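Local atomic coordinates of UL37 (Suid herpesvirus 1, PDB entry 4K70), a protein that is an inner tegument component, represented here by its N-terminal half, and probably takes part in controlling intracellular trafficking of the virus. Residues Asp121-Phe124 / Arg125-Ser128; Pro419-Gly422 / Val423-Val426; Ala443-Ala446 / Leu447-Val451. All coordinates share one frame; numbering follows the deposited sequence.

Contact 1: residues Asp121-Phe124 / Arg125-Ser128; sequences DAMF and RLVS. With NA (sodium ion), chain I.
Asp-121 meets Arg-125 through the backbone, its carbonyl O accepting Arg-125 N at 3.2 Å, while its carboxylate turns the other way. Asp-121 OD1 lies 2.8 Å from a sodium ion that is also bound by a water and by Asn-99 OD1, and OD2 is hydrogen-bonded to Thr-114. The next carbonyl, Ala-122 O, takes Leu-126 N in a nearly straight bond (2.9 Å, 174° at the hydrogen). Arg-125 bends at chi3 (60°), which brings its guanidinium back over this turn, one face lying over Ala-122 CA with NH2 4.1 Å from that atom. The two backbone bonds are i to i+4 bonds of an alpha helix, here the start of helix 120-137, which packs against helix 63-78 and, through the Phe-124 side chain on Leu-95, against helix 89-98. Met-123 O continues the series with Val-127 N, and Met-123 CE reaches Leu-126 CD1 at 4.3 Å; farther out the thioether side chain lies on Ala-73 and Leu-77. Phe-124 O is gripped twice by Ser-128, from N at 3.2 Å and from OG at 2.7 Å. The serine torsion (chi1 -75°) sets OG beside its own backbone N, within range of that carbonyl. The same OG sits over the centre of one face of the Phe-124 ring, 4.0 Å above its plane.

Contact 2: residues Pro419-Gly422 / Val423-Val426; sequences PEKG and VEHV
Lys-421 and His-425 make the tight part of this helix start. Lys-421 CB sits over the imidazole face, 3.8 Å from the ring centroid of His-425 and 25° off its normal, a CH-pi contact whose nearest ring atom is NE2. Lys-421 O lies over a face of the same ring, displaced toward the rim, and also accepts His-425 N at 2.9 Å. With chi1 at -75° the imidazole stays beside its own backbone N and so folds back over the carbonyl that this N-H grips. Gly-422 O then takes Val-426 N at 3.1 Å. Before the helix, a type II beta turn runs from Pro-419 to Gly-422, closed by Gly-422 N to Pro-419 O at 2.8 Å, with Lys-421 as N-cap residue of helix 422-431. The side chains of Val-423 and Val-426 pack on Val-376 and Val-377 of helix 366-385. The outer side is looser: Glu-420 is exposed, and the Lys-421 chain bends away until NZ stands 5.4 Å from Glu-424 OE1 and makes a long, weak ion pair with Glu-406. The close contacts here are thus backbone bonds and Lys-421 CB on the imidazole, while the distant ammonium probably adds a weak attraction.

Contact 3: residues Ala443-Ala446 / Leu447-Val451; sequences ARAA and LLREV
Arg-444 and Leu-448 touch one turn apart, the methyl CD1 of Leu-448 sitting over the centre of one guanidinium face, 3.4 Å from Arg-444 CZ. The arginine is extended from CG to NE, and its CG stands anti to the backbone N (chi1 174°), which places the guanidinium so that the leucine methyl lies over its face. A second arginine makes a comparable packing on a different side of the helix. Arg-449 lays a guanidinium face over Ala-446 CA and Ala-445 O, both offset toward the rim, with NH2 3.4 Å from Ala-446 CA and 3.5 Å from Ala-446 CB. A bend at chi3 (-68°) turns the group back along the preceding turn, and the small alanine side chains let it lie close to the backbone. Beneath these side chains runs the helical ladder: Ala-443 O accepts Leu-447 N, Arg-444 O accepts Leu-448 N at 2.9 Å, and Ala-445 O accepts Arg-449 N at 3.1 Å. At Ala-446 O the pattern slackens, since both Arg-449 N and Glu-450 N reach it only weakly.

The next shell fixes the polar ends. Arg-449 NH2 forms a salt bridge with Glu-117, and Glu-450 pairs with Arg-113 through OE1 while OE2 accepts Glu-117 N, joining helix 438-458 to the loop that precedes helix 120-137. On another flank, Arg-444 NE makes a weak hydrogen bond to Asn-470, and Leu-448 and Val-451 lie against helix 464-481, so two consecutive helices of this all-helical protein pack together. The chemistry implies a division of labour: guanidinium faces are used for apolar and backbone packing, whereas N-H groups reach acceptors on neighbouring elements, firmly for Arg-449 and weakly for Arg-444, and the buried carboxylate of Glu-450, held at both oxygens, is probably kept ionised by Arg-113.

From the N terminus, contact 1 comes first, near the start of helix 120-137; contact 2 follows much later, where the loop after helix 405-409 turns into helix 422-431; contact 3 lies on the next helix, 438-458. All three are local and in series, so none nests in or crosses another, and contact 2 alone includes a turn that is closed. Contacts 1 and 3 share one side of the chain, their centres about 16 Å apart, and both reach the segment around Thr-114 and Glu-117 and also touch Thr-170. Contact 2 lies opposite contact 1 across the chain's centre, about 45 Å away between centres, against helix 366-385.

Contact 1: residues Asp121-Phe124 / Arg125-Ser128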
ATOM      1  N   ASP A 121     -16.688  11.452 -23.672  1.00 26.12           N
ATOM      2  CA  ASP A 121     -17.867  11.262 -22.828  1.00 27.16           C
ATOM      3  C   ASP A 121     -17.598  10.199 -21.765  1.00 27.19           C
ATOM      4  O   ASP A 121     -17.931  10.369 -20.599  1.00 28.57           O
ATOM      5  CB  ASP A 121     -19.069  10.788 -23.661  1.00 31.64           C
ATOM      6  CG  ASP A 121     -19.491  11.788 -24.738  1.00 38.52           C
ATOM      7  OD1 ASP A 121     -19.036  12.959 -24.706  1.00 35.87           O
ATOM      8  OD2 ASP A 121     -20.300  11.390 -25.615  1.00 41.42           O
ATOM      9  N   ALA A 122     -17.017   9.089 -22.197  1.00 23.43           N
ATOM     10  CA  ALA A 122     -16.737   7.962 -21.312  1.00 29.13           C
ATOM     11  C   ALA A 122     -15.661   8.329 -20.291  1.00 24.46           C
ATOM     12  O   ALA A 122     -15.814   8.110 -19.084  1.00 26.30           O
ATOM     13  CB  ALA A 122     -16.305   6.767 -22.129  1.00 26.47           C
ATOM     14  N   MET A 123     -14.572   8.906 -20.777  1.00 23.91           N
ATOM     15  CA  MET A 123     -13.476   9.258 -19.880  1.00 24.60           C
ATOM     16  C   MET A 123     -13.882  10.333 -18.868  1.00 23.30           C
ATOM     17  O   MET A 123     -13.512  10.256 -17.706  1.00 27.45           O
ATOM     18  CB  MET A 123     -12.224   9.630 -20.672  1.00 21.53           C
ATOM     19  CG  MET A 123     -11.593   8.424 -21.378  1.00 24.49           C
ATOM     20  SD  MET A 123     -11.012   7.066 -20.287  1.00 25.91           S
ATOM     21  CE  MET A 123     -12.482   6.035 -20.181  1.00 27.93           C
ATOM     22  N   PHE A 124     -14.673  11.310 -19.294  1.00 25.59           N
ATOM     23  CA  PHE A 124     -15.155  12.334 -18.381  1.00 26.39           C
ATOM     24  C   PHE A 124     -15.974  11.718 -17.257  1.00 26.93           C
ATOM     25  O   PHE A 124     -15.773  12.028 -16.088  1.00 28.47           O
ATOM     26  CB  PHE A 124     -15.993  13.390 -19.115  1.00 25.08           C
ATOM     27  CG  PHE A 124     -16.496  14.488 -18.211  1.00 31.95           C
ATOM     28  CD1 PHE A 124     -15.662  15.535 -17.841  1.00 27.25           C
ATOM     29  CD2 PHE A 124     -17.788  14.457 -17.706  1.00 33.19           C
ATOM     30  CE1 PHE A 124     -16.106  16.531 -16.992  1.00 29.89           C
ATOM     31  CE2 PHE A 124     -18.239  15.455 -16.856  1.00 33.44           C
ATOM     32  CZ  PHE A 124     -17.397  16.492 -16.496  1.00 30.72           C
ATOM     33  N   ARG A 125     -16.913  10.852 -17.622  1.00 25.58           N
ATOM     34  CA  ARG A 125     -17.785  10.210 -16.650  1.00 27.99           C
ATOM     35  C   ARG A 125     -17.033   9.283 -15.682  1.00 24.92           C
ATOM     36  O   ARG A 125     -17.146   9.436 -14.467  1.00 27.36           O
ATOM     37  CB  ARG A 125     -18.924   9.450 -17.368  1.00 28.02           C
ATOM     38  CG  ARG A 125     -19.995   8.860 -16.442  1.00 38.09           C
ATOM     39  CD  ARG A 125     -21.091   8.094 -17.219  1.00 35.27           C
ATOM     40  NE  ARG A 125     -20.540   6.975 -17.975  1.00 40.45           N
ATOM     41  CZ  ARG A 125     -20.486   6.914 -19.303  1.00 45.03           C
ATOM     42  NH1 ARG A 125     -20.971   7.908 -20.042  1.00 43.48           N
ATOM     43  NH2 ARG A 125     -19.951   5.849 -19.895  1.00 44.56           N
ATOM     44  N   LEU A 126     -16.280   8.318 -16.211  1.00 24.12           N
ATOM     45  CA  LEU A 126     -15.595   7.345 -15.356  1.00 24.80           C
ATOM     46  C   LEU A 126     -14.485   7.964 -14.506  1.00 27.16           C
ATOM     47  O   LEU A 126     -14.355   7.627 -13.339  1.00 25.07           O
ATOM     48  CB  LEU A 126     -15.026   6.176 -16.164  1.00 24.48           C
ATOM     49  CG  LEU A 126     -16.044   5.200 -16.766  1.00 33.45           C
ATOM     50  CD1 LEU A 126     -15.327   4.110 -17.552  1.00 29.30           C
ATOM     51  CD2 LEU A 126     -16.942   4.595 -15.690  1.00 28.17           C
ATOM     52  N   VAL A 127     -13.685   8.857 -15.083  1.00 23.88           N
ATOM     53  CA  VAL A 127     -12.574   9.423 -14.318  1.00 22.98           C
ATOM     54  C   VAL A 127     -13.082  10.371 -13.238  1.00 21.71           C
ATOM     55  O   VAL A 127     -12.538  10.415 -12.138  1.00 26.66           O
ATOM     56  CB  VAL A 127     -11.493  10.065 -15.216  1.00 26.22           C
ATOM     57  CG1 VAL A 127     -10.342  10.597 -14.370  1.00 26.84           C
ATOM     58  CG2 VAL A 127     -10.971   9.030 -16.225  1.00 24.51           C
ATOM     59  N   SER A 128     -14.138  11.114 -13.543  1.00 23.46           N
ATOM     60  CA  SER A 128     -14.807  11.923 -12.540  1.00 21.98           C
ATOM     61  C   SER A 128     -15.261  11.053 -11.379  1.00 23.65           C
ATOM     62  O   SER A 128     -15.042  11.400 -10.230  1.00 24.93           O
ATOM     63  CB  SER A 128     -16.020  12.640 -13.147  1.00 25.09           C
ATOM     64  OG  SER A 128     -15.608  13.730 -13.964  1.00 29.22           O
TER
HETATM   65 NA    NA I1010     -17.158  14.911 -23.904  1.00 41.38          NA
HETATM   66  O   HOH W   1     -17.091  17.009 -25.418  1.00 35.71           O

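Contact 2: residues Pro419-Gly422 / Val423-Val426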
ATOM      1  N   PRO A 419      10.007 -25.734   6.940  1.00 29.62           N
ATOM      2  CA  PRO A 419      10.623 -26.334   5.753  1.00 27.98           C
ATOM      3  C   PRO A 419      11.308 -25.281   4.881  1.00 31.29           C
ATOM      4  O   PRO A 419      11.215 -24.073   5.143  1.00 27.26           O
ATOM      5  CB  PRO A 419       9.426 -26.956   5.011  1.00 30.07           C
ATOM      6  CG  PRO A 419       8.257 -26.154   5.454  1.00 30.23           C
ATOM      7  CD  PRO A 419       8.532 -25.740   6.880  1.00 29.82           C
ATOM      8  N   GLU A 420      12.011 -25.753   3.860  1.00 28.43           N
ATOM      9  CA  GLU A 420      12.586 -24.890   2.837  1.00 33.11           C
ATOM     10  C   GLU A 420      11.573 -23.840   2.357  1.00 32.36           C
ATOM     11  O   GLU A 420      10.443 -24.184   2.017  1.00 33.48           O
ATOM     12  CB  GLU A 420      13.030 -25.759   1.657  1.00 36.08           C
ATOM     13  CG  GLU A 420      13.746 -25.022   0.545  1.00 41.46           C
ATOM     14  CD  GLU A 420      15.183 -24.690   0.892  1.00 47.94           C
ATOM     15  OE1 GLU A 420      15.645 -25.086   1.989  1.00 52.56           O
ATOM     16  OE2 GLU A 420      15.853 -24.031   0.063  1.00 58.13           O
ATOM     17  N   LYS A 421      11.978 -22.573   2.356  1.00 32.11           N
ATOM     18  CA  LYS A 421      11.127 -21.456   1.918  1.00 33.53           C
ATOM     19  C   LYS A 421       9.960 -21.189   2.868  1.00 30.19           C
ATOM     20  O   LYS A 421       8.995 -20.502   2.500  1.00 28.39           O
ATOM     21  CB  LYS A 421      10.581 -21.709   0.503  1.00 36.53           C
ATOM     22  CG  LYS A 421      11.655 -21.937  -0.548  1.00 37.39           C
ATOM     23  CD  LYS A 421      12.318 -20.636  -0.939  1.00 48.32           C
ATOM     24  CE  LYS A 421      13.834 -20.766  -0.931  1.00 52.42           C
ATOM     25  NZ  LYS A 421      14.446 -20.089  -2.115  1.00 60.28           N
ATOM     26  N   GLY A 422      10.043 -21.726   4.081  1.00 27.25           N
ATOM     27  CA  GLY A 422       8.949 -21.620   5.039  1.00 26.16           C
ATOM     28  C   GLY A 422       8.524 -20.201   5.414  1.00 23.04           C
ATOM     29  O   GLY A 422       7.349 -19.953   5.676  1.00 25.00           O
ATOM     30  N   VAL A 423       9.462 -19.263   5.467  1.00 24.26           N
ATOM     31  CA  VAL A 423       9.110 -17.876   5.779  1.00 21.46           C
ATOM     32  C   VAL A 423       8.296 -17.272   4.655  1.00 21.92           C
ATOM     33  O   VAL A 423       7.249 -16.649   4.887  1.00 25.16           O
ATOM     34  CB  VAL A 423      10.352 -16.998   6.010  1.00 25.87           C
ATOM     35  CG1 VAL A 423       9.927 -15.533   6.230  1.00 24.05           C
ATOM     36  CG2 VAL A 423      11.137 -17.519   7.187  1.00 22.74           C
ATOM     37  N   GLU A 424       8.767 -17.450   3.425  1.00 20.29           N
ATOM     38  CA  GLU A 424       8.036 -16.926   2.282  1.00 24.43           C
ATOM     39  C   GLU A 424       6.673 -17.610   2.153  1.00 25.22           C
ATOM     40  O   GLU A 424       5.685 -16.992   1.744  1.00 22.39           O
ATOM     41  CB  GLU A 424       8.828 -17.116   0.989  1.00 31.69           C
ATOM     42  CG  GLU A 424       8.106 -16.515  -0.221  1.00 37.42           C
ATOM     43  CD  GLU A 424       8.919 -16.548  -1.506  1.00 43.16           C
ATOM     44  OE1 GLU A 424      10.029 -17.124  -1.507  1.00 44.61           O
ATOM     45  OE2 GLU A 424       8.433 -15.999  -2.518  1.00 44.04           O
ATOM     46  N   HIS A 425       6.613 -18.889   2.512  1.00 21.88           N
ATOM     47  CA  HIS A 425       5.372 -19.642   2.353  1.00 20.99           C
ATOM     48  C   HIS A 425       4.325 -19.160   3.331  1.00 17.60           C
ATOM     49  O   HIS A 425       3.147 -19.184   3.024  1.00 21.12           O
ATOM     50  CB  HIS A 425       5.615 -21.153   2.520  1.00 26.39           C
ATOM     51  CG  HIS A 425       6.297 -21.777   1.343  1.00 26.63           C
ATOM     52  ND1 HIS A 425       6.573 -23.125   1.267  1.00 33.83           N
ATOM     53  CD2 HIS A 425       6.765 -21.231   0.196  1.00 29.40           C
ATOM     54  CE1 HIS A 425       7.168 -23.384   0.115  1.00 31.12           C
ATOM     55  NE2 HIS A 425       7.300 -22.251  -0.551  1.00 34.98           N
ATOM     56  N   VAL A 426       4.745 -18.702   4.510  1.00 18.05           N
ATOM     57  CA  VAL A 426       3.780 -18.122   5.444  1.00 21.08           C
ATOM     58  C   VAL A 426       3.407 -16.698   5.023  1.00 24.15           C
ATOM     59  O   VAL A 426       2.220 -16.317   4.999  1.00 22.24           O
ATOM     60  CB  VAL A 426       4.303 -18.116   6.890  1.00 23.29           C
ATOM     61  CG1 VAL A 426       3.303 -17.418   7.824  1.00 18.72           C
ATOM     62  CG2 VAL A 426       4.579 -19.534   7.347  1.00 23.86           C
TER

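Contact 3: residues Ala443-Ala446 / Leu447-Val451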
ATOM      1  N   ALA A 443      -9.726  -4.233 -20.382  1.00 30.48           N
ATOM      2  CA  ALA A 443      -9.430  -2.933 -20.970  1.00 27.98           C
ATOM      3  C   ALA A 443      -9.072  -3.127 -22.437  1.00 33.04           C
ATOM      4  O   ALA A 443      -9.593  -2.425 -23.306  1.00 32.63           O
ATOM      5  CB  ALA A 443      -8.279  -2.256 -20.217  1.00 27.00           C
ATOM      6  N   ARG A 444      -8.199  -4.097 -22.703  1.00 31.40           N
ATOM      7  CA  ARG A 444      -7.830  -4.460 -24.071  1.00 33.20           C
ATOM      8  C   ARG A 444      -9.057  -4.853 -24.890  1.00 37.26           C
ATOM      9  O   ARG A 444      -9.214  -4.411 -26.032  1.00 37.39           O
ATOM     10  CB  ARG A 444      -6.804  -5.601 -24.065  1.00 40.64           C
ATOM     11  CG  ARG A 444      -6.454  -6.154 -25.444  1.00 42.64           C
ATOM     12  CD  ARG A 444      -5.560  -7.385 -25.342  1.00 43.89           C
ATOM     13  NE  ARG A 444      -5.369  -8.011 -26.648  1.00 48.63           N
ATOM     14  CZ  ARG A 444      -6.205  -8.901 -27.177  1.00 50.92           C
ATOM     15  NH1 ARG A 444      -7.284  -9.281 -26.503  1.00 46.98           N
ATOM     16  NH2 ARG A 444      -5.965  -9.410 -28.379  1.00 50.33           N
ATOM     17  N   ALA A 445      -9.933  -5.670 -24.309  1.00 36.73           N
ATOM     18  CA  ALA A 445     -11.179  -6.041 -24.987  1.00 35.77           C
ATOM     19  C   ALA A 445     -11.993  -4.805 -25.385  1.00 35.12           C
ATOM     20  O   ALA A 445     -12.547  -4.746 -26.481  1.00 35.82           O
ATOM     21  CB  ALA A 445     -12.008  -6.956 -24.116  1.00 37.74           C
ATOM     22  N   ALA A 446     -12.059  -3.823 -24.491  1.00 32.00           N
ATOM     23  CA  ALA A 446     -12.771  -2.580 -24.764  1.00 35.12           C
ATOM     24  C   ALA A 446     -12.142  -1.794 -25.916  1.00 32.31           C
ATOM     25  O   ALA A 446     -12.853  -1.313 -26.799  1.00 33.49           O
ATOM     26  CB  ALA A 446     -12.848  -1.724 -23.513  1.00 30.76           C
ATOM     27  N   LEU A 447     -10.817  -1.663 -25.902  1.00 32.45           N
ATOM     28  CA  LEU A 447     -10.105  -0.947 -26.960  1.00 31.79           C
ATOM     29  C   LEU A 447     -10.285  -1.622 -28.317  1.00 37.63           C
ATOM     30  O   LEU A 447     -10.520  -0.955 -29.322  1.00 33.96           O
ATOM     31  CB  LEU A 447      -8.618  -0.815 -26.635  1.00 31.10           C
ATOM     32  CG  LEU A 447      -7.754   0.039 -27.575  1.00 33.52           C
ATOM     33  CD1 LEU A 447      -8.412   1.365 -27.889  1.00 28.72           C
ATOM     34  CD2 LEU A 447      -6.377   0.271 -26.981  1.00 32.57           C
ATOM     35  N   LEU A 448     -10.191  -2.948 -28.343  1.00 38.00           N
ATOM     36  CA  LEU A 448     -10.330  -3.688 -29.595  1.00 36.59           C
ATOM     37  C   LEU A 448     -11.746  -3.645 -30.170  1.00 36.95           C
ATOM     38  O   LEU A 448     -11.926  -3.772 -31.381  1.00 37.51           O
ATOM     39  CB  LEU A 448      -9.875  -5.135 -29.419  1.00 40.34           C
ATOM     40  CG  LEU A 448      -8.369  -5.326 -29.277  1.00 43.25           C
ATOM     41  CD1 LEU A 448      -8.039  -6.807 -29.145  1.00 43.81           C
ATOM     42  CD2 LEU A 448      -7.650  -4.701 -30.469  1.00 39.90           C
ATOM     43  N   ARG A 449     -12.749  -3.480 -29.310  1.00 34.71           N
ATOM     44  CA  ARG A 449     -14.117  -3.283 -29.783  1.00 36.53           C
ATOM     45  C   ARG A 449     -14.215  -1.973 -30.563  1.00 40.43           C
ATOM     46  O   ARG A 449     -14.924  -1.879 -31.564  1.00 34.11           O
ATOM     47  CB  ARG A 449     -15.117  -3.276 -28.622  1.00 38.38           C
ATOM     48  CG  ARG A 449     -15.347  -4.653 -27.957  1.00 36.84           C
ATOM     49  CD  ARG A 449     -16.598  -4.630 -27.086  1.00 32.74           C
ATOM     50  NE  ARG A 449     -16.455  -3.772 -25.906  1.00 34.05           N
ATOM     51  CZ  ARG A 449     -15.978  -4.190 -24.737  1.00 34.87           C
ATOM     52  NH1 ARG A 449     -15.590  -5.450 -24.591  1.00 35.62           N
ATOM     53  NH2 ARG A 449     -15.885  -3.355 -23.714  1.00 34.77           N
ATOM     54  N   GLU A 450     -13.497  -0.953 -30.105  1.00 37.52           N
ATOM     55  CA  GLU A 450     -13.504   0.324 -30.809  1.00 35.41           C
ATOM     56  C   GLU A 450     -12.704   0.219 -32.101  1.00 39.04           C
ATOM     57  O   GLU A 450     -13.071   0.817 -33.119  1.00 37.79           O
ATOM     58  CB  GLU A 450     -12.976   1.453 -29.919  1.00 35.03           C
ATOM     59  CG  GLU A 450     -13.807   1.673 -28.672  1.00 33.49           C
ATOM     60  CD  GLU A 450     -15.280   1.901 -28.978  1.00 40.13           C
ATOM     61  OE1 GLU A 450     -15.658   1.963 -30.175  1.00 41.79           O
ATOM     62  OE2 GLU A 450     -16.068   2.029 -28.014  1.00 39.02           O
ATOM     63  N   VAL A 451     -11.617  -0.546 -32.058  1.00 34.66           N
ATOM     64  CA  VAL A 451     -10.833  -0.801 -33.256  1.00 37.32           C
ATOM     65  C   VAL A 451     -11.678  -1.560 -34.281  1.00 42.90           C
ATOM     66  O   VAL A 451     -11.697  -1.213 -35.462  1.00 45.46           O
ATOM     67  CB  VAL A 451      -9.560  -1.584 -32.946  1.00 35.33           C
ATOM     68  CG1 VAL A 451      -8.854  -1.976 -34.231  1.00 41.98           C
ATOM     69  CG2 VAL A 451      -8.631  -0.752 -32.068  1.00 35.16           C
TER